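Local coordinates for putative uncharacterized protein (Pseudomonas phage 201phi2-1, PDB 3R4V), which is of unknown function but belongs to the phage tubulin-like family and holds guanosine-5'-diphosphate with a magnesium ion, at residues Val17-Asp23 and Ile168-Arg173; Val28-Cys34 and Val45-Thr50. One frame throughout, in Å; residues are numbered along the deposited sequence.

Contact 1 and contact 2 adjoin each other beside the nucleotide pocket of this phage tubulin-like protein. Contact 1 sets Val17-Asp23, which runs on from helix 11-18, against helix 161-178; contact 2 pairs strand 28-32 with the outermost strand 46-49 and is nested within the chain closed by contact 1. Their centres lie about 15 Å apart, yet they touch, Ala18 CB resting 3.6 Å from Cys30 SG. Both lie near the bound guanosine-5'-diphosphate: the Ile168 side chain is about 5 Å from it, and that of Asp32 about 4 Å from it and about 4 Å from the magnesium ion.

Contact 1: residues Val17-Asp23 and Ile168-Arg173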
# COMPACT_ATOMS: atom_id res chain seq x y z
N VAL A 17 -9.01 2.72 6.68
CA VAL A 17 -8.38 3.98 6.28
C VAL A 17 -9.35 4.84 5.48
O VAL A 17 -9.39 6.06 5.66
CB VAL A 17 -7.09 3.74 5.47
CG1 VAL A 17 -6.54 5.06 4.94
CG2 VAL A 17 -6.05 3.06 6.35
N ALA A 18 -10.15 4.22 4.62
CA ALA A 18 -11.16 4.94 3.84
C ALA A 18 -12.11 5.79 4.70
O ALA A 18 -12.51 6.89 4.29
CB ALA A 18 -11.94 3.98 2.97
N THR A 19 -12.48 5.30 5.88
CA THR A 19 -13.42 6.04 6.72
C THR A 19 -12.91 7.45 7.03
O THR A 19 -13.69 8.36 7.33
CB THR A 19 -13.73 5.31 8.05
OG1 THR A 19 -12.57 5.29 8.89
CG2 THR A 19 -14.20 3.87 7.79
N LYS A 20 -11.60 7.63 6.94
CA LYS A 20 -11.01 8.91 7.29
C LYS A 20 -10.94 9.83 6.08
O LYS A 20 -10.58 11.01 6.20
CB LYS A 20 -9.62 8.69 7.89
CG LYS A 20 -9.69 7.78 9.10
CD LYS A 20 -8.35 7.61 9.78
CE LYS A 20 -8.54 6.89 11.11
NZ LYS A 20 -9.56 7.57 11.95
N LEU A 21 -11.32 9.30 4.93
CA LEU A 21 -11.24 10.03 3.67
C LEU A 21 -12.59 10.14 2.95
O LEU A 21 -12.63 10.42 1.75
CB LEU A 21 -10.20 9.38 2.76
CG LEU A 21 -8.78 9.36 3.33
CD1 LEU A 21 -7.86 8.37 2.60
CD2 LEU A 21 -8.19 10.77 3.30
N VAL A 22 -13.69 9.94 3.68
CA VAL A 22 -15.01 9.94 3.06
C VAL A 22 -15.37 11.29 2.45
O VAL A 22 -16.24 11.37 1.58
CB VAL A 22 -16.12 9.47 4.03
CG1 VAL A 22 -15.96 7.99 4.35
CG2 VAL A 22 -16.12 10.33 5.30
N ASP A 23 -14.71 12.35 2.90
CA ASP A 23 -14.97 13.66 2.34
C ASP A 23 -14.57 13.74 0.87
O ASP A 23 -14.98 14.66 0.16
CB ASP A 23 -14.23 14.74 3.15
CG ASP A 23 -12.75 14.46 3.27
OD1 ASP A 23 -12.36 13.60 4.09
OD2 ASP A 23 -11.97 15.10 2.53
N ILE A 168 -1.60 7.37 7.82
CA ILE A 168 -1.71 7.00 6.42
C ILE A 168 -2.65 7.96 5.71
O ILE A 168 -2.35 8.45 4.63
CB ILE A 168 -2.17 5.55 6.24
CG1 ILE A 168 -1.07 4.59 6.70
CG2 ILE A 168 -2.53 5.29 4.77
CD1 ILE A 168 -1.47 3.10 6.69
N ALA A 169 -3.79 8.26 6.32
CA ALA A 169 -4.73 9.18 5.70
C ALA A 169 -4.09 10.55 5.46
O ALA A 169 -4.35 11.18 4.43
CB ALA A 169 -6.00 9.32 6.53
N GLU A 170 -3.27 11.01 6.39
CA GLU A 170 -2.65 12.33 6.23
C GLU A 170 -1.62 12.32 5.10
O GLU A 170 -1.45 13.33 4.41
CB GLU A 170 -2.02 12.81 7.54
CG GLU A 170 -3.04 13.32 8.55
CD GLU A 170 -3.76 14.58 8.08
OE1 GLU A 170 -3.13 15.41 7.39
OE2 GLU A 170 -4.96 14.74 8.40
N LYS A 171 -0.95 11.19 4.91
CA LYS A 171 -0.03 11.06 3.78
C LYS A 171 -0.78 11.00 2.46
O LYS A 171 -0.35 11.59 1.47
CB LYS A 171 0.86 9.83 3.93
CG LYS A 171 1.90 9.91 5.03
CD LYS A 171 2.52 8.53 5.21
CE LYS A 171 3.72 8.52 6.13
NZ LYS A 171 4.26 7.12 6.21
N ILE A 172 -1.90 10.27 2.44
CA ILE A 172 -2.71 10.19 1.24
C ILE A 172 -3.18 11.57 0.80
O ILE A 172 -3.16 11.90 -0.38
CB ILE A 172 -3.91 9.25 1.44
CG1 ILE A 172 -3.39 7.81 1.56
CG2 ILE A 172 -4.86 9.36 0.25
CD1 ILE A 172 -4.47 6.78 1.76
N ARG A 173 -3.61 12.38 1.76
CA ARG A 173 -3.99 13.76 1.47
C ARG A 173 -2.86 14.58 0.84
O ARG A 173 -3.12 15.44 -0.01
CB ARG A 173 -4.48 14.46 2.73
CG ARG A 173 -5.72 13.82 3.32
CD ARG A 173 -6.39 14.75 4.30
NE ARG A 173 -7.58 14.15 4.88
CZ ARG A 173 -8.79 14.17 4.33
NH1 ARG A 173 -8.99 14.76 3.16
NH2 ARG A 173 -9.81 13.59 4.95
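Arg173 grips Asp23 end-on, NH2 donating to OD1 at 2.7 Å and NH1 to OD2 at 3.1 Å. Each bond serves its own oxygen, and both run close to straight, with N-H...O angles of 171° and 161°. Carboxylate and guanidinium planes lie 23° apart, so the two-pronged salt bridge is almost flat, which should hold the guanidinium against turning. Over one face of that group sits Leu21 CD2, 3.6 Å from Arg173 CZ, while the carboxylate meets its edge. The arginine gets there with its chain extended from CG to NE, and the two side chains run antiparallel alongside each other.

Leu21 divides its methyls: CD1 goes to Ile172 CD1 at 3.8 Å, deeper in the interface. Helices 11-18 and 161-178 pack together against the parallel part of the sheet of this tubulin-like alpha/beta fold: Phe9 of strand 6-10 touches Val17 and Leu21, and Phe116 of strand 113-119 touches Ile168 and Ile172. Further back, Val17 CG1 crosses Ile168 CG2 at about a right angle, 4.0 Å away, and Lys20 CB meets Ala169 CB at 3.9 Å. Ala169, having only a methyl, is consistent with the close approach here, 6.4 Å between Val17 CA and Ala169 CA. Lys20 turns its amine back along helix 161-178, in salt bridges with Glu162 and Asp166.

Contact 2: residues Val28-Cys34 and Val45-Thr50; sequences VHCFDTC and VNVTLT
With CG of both His29 (chi1 -61°) and Asn46 (chi1 -60°) anti to the carbonyl carbon, the two side chains run side by side, ring and amide planes 18° apart, and ND2 of Asn46 lies over one face of the imidazole, 3.5 Å from His29 CE1. The strands beneath them, 28-32 and 46-49, are parallel neighbours at the edge of the tubulin-like sheet, their axes approaching to 4.6 Å.

Backbone bonds alternate along the pair, from Asn46 N to Val28 O at one end to Thr50 N to Asp32 O at the other. Val28 O accepts twice, its second donor being Asn46 ND2 at 3.1 Å, and the two nitrogens come from opposite faces of the carbonyl plane. On the same face as His29, Phe31 lies alongside Thr48, CD2 to CB 3.7 Å, and Leu74 of helix 71-76 touches both. The other face carries Cys30, Val47, Asp32 and Leu49; there Met15 of helix 11-18 packs on Cys30 and Asp32. Where the strand ends, Asp32 OD2 accepts from Thr33 N at 2.8 Å. Near mid-strand a water donates to Cys30 O and lies 2.8 Å from Thr48 OG1, above one face of the Phe31 ring toward its rim.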
# COMPACT_ATOMS: atom_id res chain seq x y z
N VAL A 28 -13.36 7.96 -4.16
CA VAL A 28 -12.95 6.83 -3.33
C VAL A 28 -13.69 5.53 -3.72
O VAL A 28 -14.92 5.50 -3.83
CB VAL A 28 -13.17 7.15 -1.84
CG1 VAL A 28 -12.84 5.97 -0.98
CG2 VAL A 28 -12.33 8.37 -1.42
N HIS A 29 -12.92 4.47 -3.95
CA HIS A 29 -13.46 3.17 -4.33
C HIS A 29 -12.94 2.09 -3.40
O HIS A 29 -11.72 1.88 -3.31
CB HIS A 29 -13.06 2.84 -5.77
CG HIS A 29 -13.58 3.82 -6.77
ND1 HIS A 29 -14.62 3.53 -7.62
CD2 HIS A 29 -13.20 5.09 -7.05
CE1 HIS A 29 -14.87 4.59 -8.38
NE2 HIS A 29 -14.02 5.55 -8.06
N CYS A 30 -13.85 1.41 -2.70
CA CYS A 30 -13.46 0.39 -1.73
C CYS A 30 -13.86 -1.00 -2.19
O CYS A 30 -14.92 -1.18 -2.77
CB CYS A 30 -14.12 0.66 -0.38
SG CYS A 30 -13.68 2.25 0.34
N PHE A 31 -13.01 -1.98 -1.90
CA PHE A 31 -13.27 -3.37 -2.26
C PHE A 31 -12.94 -4.31 -1.09
O PHE A 31 -11.95 -4.12 -0.40
CB PHE A 31 -12.44 -3.76 -3.48
CG PHE A 31 -12.67 -2.87 -4.67
CD1 PHE A 31 -11.89 -1.75 -4.87
CD2 PHE A 31 -13.70 -3.14 -5.55
CE1 PHE A 31 -12.11 -0.91 -5.95
CE2 PHE A 31 -13.94 -2.30 -6.63
CZ PHE A 31 -13.14 -1.19 -6.83
N ASP A 32 -13.78 -5.32 -0.90
CA ASP A 32 -13.54 -6.34 0.11
C ASP A 32 -14.30 -7.60 -0.27
O ASP A 32 -15.06 -7.61 -1.24
CB ASP A 32 -13.97 -5.86 1.50
CG ASP A 32 -13.12 -6.45 2.63
OD1 ASP A 32 -13.19 -5.93 3.76
OD2 ASP A 32 -12.37 -7.43 2.39
N THR A 33 -14.08 -8.66 0.50
CA THR A 33 -14.67 -9.96 0.23
C THR A 33 -15.89 -10.22 1.09
O THR A 33 -16.65 -11.17 0.86
CB THR A 33 -13.63 -11.06 0.46
OG1 THR A 33 -13.04 -10.89 1.75
CG2 THR A 33 -12.54 -10.99 -0.61
N CYS A 34 -16.08 -9.37 2.10
CA CYS A 34 -17.30 -9.41 2.91
C CYS A 34 -17.55 -8.01 3.46
O CYS A 34 -16.95 -7.05 3.00
CB CYS A 34 -17.20 -10.44 4.03
SG CYS A 34 -18.81 -10.93 4.73
N VAL A 45 -19.04 6.90 -0.13
CA VAL A 45 -18.07 6.50 -1.15
C VAL A 45 -18.53 5.22 -1.86
O VAL A 45 -19.58 4.66 -1.54
CB VAL A 45 -16.67 6.29 -0.55
CG1 VAL A 45 -16.19 7.57 0.15
CG2 VAL A 45 -16.66 5.12 0.42
N ASN A 46 -17.74 4.77 -2.82
CA ASN A 46 -18.05 3.53 -3.52
C ASN A 46 -17.59 2.31 -2.72
O ASN A 46 -16.47 2.28 -2.21
CB ASN A 46 -17.42 3.52 -4.91
CG ASN A 46 -17.93 4.66 -5.78
OD1 ASN A 46 -19.05 4.62 -6.28
ND2 ASN A 46 -17.10 5.69 -5.96
N VAL A 47 -18.47 1.32 -2.60
CA VAL A 47 -18.10 0.07 -1.94
C VAL A 47 -18.58 -1.10 -2.78
O VAL A 47 -19.76 -1.20 -3.12
CB VAL A 47 -18.71 -0.03 -0.53
CG1 VAL A 47 -18.35 -1.37 0.09
CG2 VAL A 47 -18.23 1.11 0.34
N THR A 48 -17.65 -2.00 -3.11
CA THR A 48 -17.99 -3.18 -3.89
C THR A 48 -17.44 -4.42 -3.20
O THR A 48 -16.25 -4.51 -2.91
CB THR A 48 -17.43 -3.09 -5.32
OG1 THR A 48 -17.85 -1.86 -5.93
CG2 THR A 48 -17.90 -4.27 -6.15
N LEU A 49 -18.33 -5.37 -2.92
CA LEU A 49 -17.95 -6.63 -2.27
C LEU A 49 -18.01 -7.78 -3.28
O LEU A 49 -19.00 -7.92 -4.00
CB LEU A 49 -18.87 -6.94 -1.09
CG LEU A 49 -19.04 -5.82 -0.06
CD1 LEU A 49 -20.02 -6.24 1.02
CD2 LEU A 49 -17.70 -5.41 0.54
N THR A 50 -16.94 -8.58 -3.33
CA THR A 50 -16.88 -9.72 -4.24
C THR A 50 -17.93 -10.77 -3.87
O THR A 50 -18.37 -10.85 -2.72
CB THR A 50 -15.48 -10.39 -4.25
OG1 THR A 50 -15.09 -10.72 -2.91
CG2 THR A 50 -14.44 -9.45 -4.85
O HOH W 1 -16.26 0.26 -5.09